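Local coordinates for superoxide dismutase [Fe] (Sulfolobus acidocaldarius, PDB 1B06), which catalyses the dismutation of superoxide radicals to hydrogen peroxide and molecular oxygen, using one iron ion per subunit, at residues A[131-136]-A[170-175]. Sequence-based numbering, arbitrary orientation.
With FE (Fe (III) ion), chain G.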
loop_
_atom_site.group_PDB
_atom_site.type_symbol
_atom_site.label_atom_id
_atom_site.label_comp_id
_atom_site.label_asym_id
_atom_site.label_seq_id
_atom_site.Cartn_x
_atom_site.Cartn_y
_atom_site.Cartn_z
ATOM N N PRO A 131 -9.531 5.333 -5.640
ATOM C CA PRO A 131 -9.787 5.744 -4.254
ATOM C C PRO A 131 -8.710 6.674 -3.693
ATOM O O PRO A 131 -7.667 6.224 -3.221
ATOM C CB PRO A 131 -9.852 4.423 -3.495
ATOM C CG PRO A 131 -8.979 3.485 -4.290
ATOM C CD PRO A 131 -8.927 3.989 -5.719
ATOM N N GLY A 132 -8.967 7.977 -3.744
ATOM C CA GLY A 132 -7.999 8.925 -3.226
ATOM C C GLY A 132 -7.103 9.527 -4.290
ATOM O O GLY A 132 -7.486 9.615 -5.453
ATOM N N SER A 133 -5.904 9.932 -3.880
ATOM C CA SER A 133 -4.922 10.559 -4.760
ATOM C C SER A 133 -4.111 9.568 -5.583
ATOM O O SER A 133 -3.722 8.511 -5.088
ATOM C CB SER A 133 -3.972 11.418 -3.929
ATOM O OG SER A 133 -4.576 12.660 -3.626
ATOM N N GLY A 134 -3.844 9.926 -6.836
ATOM C CA GLY A 134 -3.084 9.047 -7.700
ATOM C C GLY A 134 -3.189 9.430 -9.156
ATOM O O GLY A 134 -3.420 10.592 -9.481
ATOM N N TRP A 135 -3.012 8.450 -10.035
ATOM C CA TRP A 135 -3.075 8.683 -11.475
ATOM C C TRP A 135 -3.803 7.541 -12.169
ATOM O O TRP A 135 -3.942 6.455 -11.606
ATOM C CB TRP A 135 -1.669 8.725 -12.086
ATOM C CG TRP A 135 -0.662 9.572 -11.393
ATOM C CD1 TRP A 135 -0.122 9.369 -10.155
ATOM C CD2 TRP A 135 -0.027 10.742 -11.925
ATOM N NE1 TRP A 135 0.812 10.342 -9.882
ATOM C CE2 TRP A 135 0.891 11.197 -10.952
ATOM C CE3 TRP A 135 -0.144 11.450 -13.129
ATOM C CZ2 TRP A 135 1.688 12.331 -11.147
ATOM C CZ3 TRP A 135 0.649 12.578 -13.322
ATOM C CH2 TRP A 135 1.555 13.005 -12.335
ATOM N N THR A 136 -4.272 7.793 -13.389
ATOM C CA THR A 136 -4.886 6.738 -14.185
ATOM C C THR A 136 -4.005 6.741 -15.418
ATOM O O THR A 136 -3.778 7.782 -16.039
ATOM C CB THR A 136 -6.346 7.008 -14.559
ATOM O OG1 THR A 136 -7.151 6.965 -13.374
ATOM C CG2 THR A 136 -6.846 5.919 -15.501
ATOM N N ASP A 170 -3.204 13.105 -14.052
ATOM C CA ASP A 170 -2.851 13.302 -12.653
ATOM C C ASP A 170 -4.155 13.462 -11.893
ATOM O O ASP A 170 -5.000 14.271 -12.282
ATOM C CB ASP A 170 -2.004 14.569 -12.496
ATOM C CG ASP A 170 -1.416 14.721 -11.103
ATOM O OD1 ASP A 170 -1.787 13.957 -10.179
ATOM O OD2 ASP A 170 -0.571 15.622 -10.932
ATOM N N GLU A 171 -4.327 12.698 -10.818
ATOM C CA GLU A 171 -5.551 12.786 -10.035
ATOM C C GLU A 171 -5.320 13.156 -8.578
ATOM O O GLU A 171 -6.185 12.944 -7.726
ATOM C CB GLU A 171 -6.342 11.479 -10.138
ATOM C CG GLU A 171 -7.161 11.374 -11.425
ATOM C CD GLU A 171 -8.082 10.171 -11.431
ATOM O OE1 GLU A 171 -9.176 10.243 -10.825
ATOM O OE2 GLU A 171 -7.710 9.149 -12.040
ATOM N N PHE A 172 -4.143 13.699 -8.289
ATOM C CA PHE A 172 -3.848 14.167 -6.940
ATOM C C PHE A 172 -4.740 15.402 -6.850
ATOM O O PHE A 172 -4.937 16.092 -7.849
ATOM C CB PHE A 172 -2.384 14.589 -6.825
ATOM C CG PHE A 172 -1.489 13.533 -6.246
ATOM C CD1 PHE A 172 -1.277 12.332 -6.924
ATOM C CD2 PHE A 172 -0.845 13.741 -5.026
ATOM C CE1 PHE A 172 -0.434 11.347 -6.392
ATOM C CE2 PHE A 172 -0.002 12.768 -4.484
ATOM C CZ PHE A 172 0.206 11.567 -5.169
ATOM N N GLU A 173 -5.277 15.694 -5.675
ATOM C CA GLU A 173 -6.158 16.851 -5.533
ATOM C C GLU A 173 -5.540 18.180 -5.979
ATOM O O GLU A 173 -6.258 19.063 -6.448
ATOM C CB GLU A 173 -6.645 16.959 -4.089
ATOM C CG GLU A 173 -7.590 15.845 -3.711
ATOM C CD GLU A 173 -7.940 15.843 -2.248
ATOM O OE1 GLU A 173 -7.037 16.063 -1.411
ATOM O OE2 GLU A 173 -9.124 15.614 -1.930
ATOM N N HIS A 174 -4.221 18.323 -5.844
ATOM C CA HIS A 174 -3.548 19.559 -6.241
ATOM C C HIS A 174 -3.620 19.812 -7.750
ATOM O O HIS A 174 -3.346 20.916 -8.225
ATOM C CB HIS A 174 -2.085 19.540 -5.785
ATOM C CG HIS A 174 -1.222 18.555 -6.518
ATOM N ND1 HIS A 174 -0.521 17.559 -5.872
ATOM C CD2 HIS A 174 -0.905 18.444 -7.830
ATOM C CE1 HIS A 174 0.189 16.878 -6.753
ATOM N NE2 HIS A 174 -0.026 17.396 -7.949
ATOM N N ALA A 175 -3.999 18.790 -8.504
ATOM C CA ALA A 175 -4.090 18.926 -9.947
ATOM C C ALA A 175 -5.350 19.648 -10.418
ATOM O O ALA A 175 -5.421 20.070 -11.568
ATOM C CB ALA A 175 -4.018 17.558 -10.594
HETATM FE FE FE G . 0.576 16.359 -9.665
HETATM O O HOH W 1 -8.079 12.726 -6.118
HETATM O O HOH W 2 -4.806 14.743 -2.409
HETATM O O HOH W 3 0.697 14.490 -8.763
#
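Trp135 and Asp170 face each other as an antiparallel, non-hydrogen-bonded pair, their CA atoms 4.8 Å apart, where the start of strand 134-140 meets the end of strand 165-170. Beyond the pair, Glu171 N donates to Gly134 O over 2.7 Å in a bent bond, and water 1 bridges Gly132 O and Glu171 O. Gly132 has backbone angles at which a CB would press against the preceding carbonyl oxygen. With CG anti to the backbone N (chi1 -171°), the Asp170 carboxylate comes to lie over one face of the Trp135 indole, the two planes 10° apart, with Asp170 OD1 above the ring and Asp170 CB 3.4 Å from Trp135 CZ3. Asp170 OD2 binds the iron ion at 1.9 Å, while OD1 accepts Phe172 N from above the carboxylate plane, closing an Asx turn. In this C-terminal domain of the iron/manganese superoxide dismutase family, the turn leads from the sheet into the 3-10 segment of His174, whose NE2 is a second ligand; His33, His84 and water 3 complete the site. An alanine in place of Trp135 would probably open a gap beside the iron-bound carboxylate, which would lose its stacked neighbour, and leave His155 without the NE1 hydrogen bond. Phe172 meets Trp135 obliquely, its CE1 3.8 Å from Trp135 NE1, and takes Ser133 CB over the centre of its ring, 3.9 Å from the centroid. Phe172 CB in turn lies over one face of His174, toward its rim. Water 2 donates to Glu173 OE1; Glu173 OE2 is hydrogen-bonded to His174 ND1 of a neighbouring subunit. Away from the metal, Thr136 OG1 donates to Glu171 OE2 at 2.6 Å, and Glu171 OE1 forms a salt bridge with Arg184.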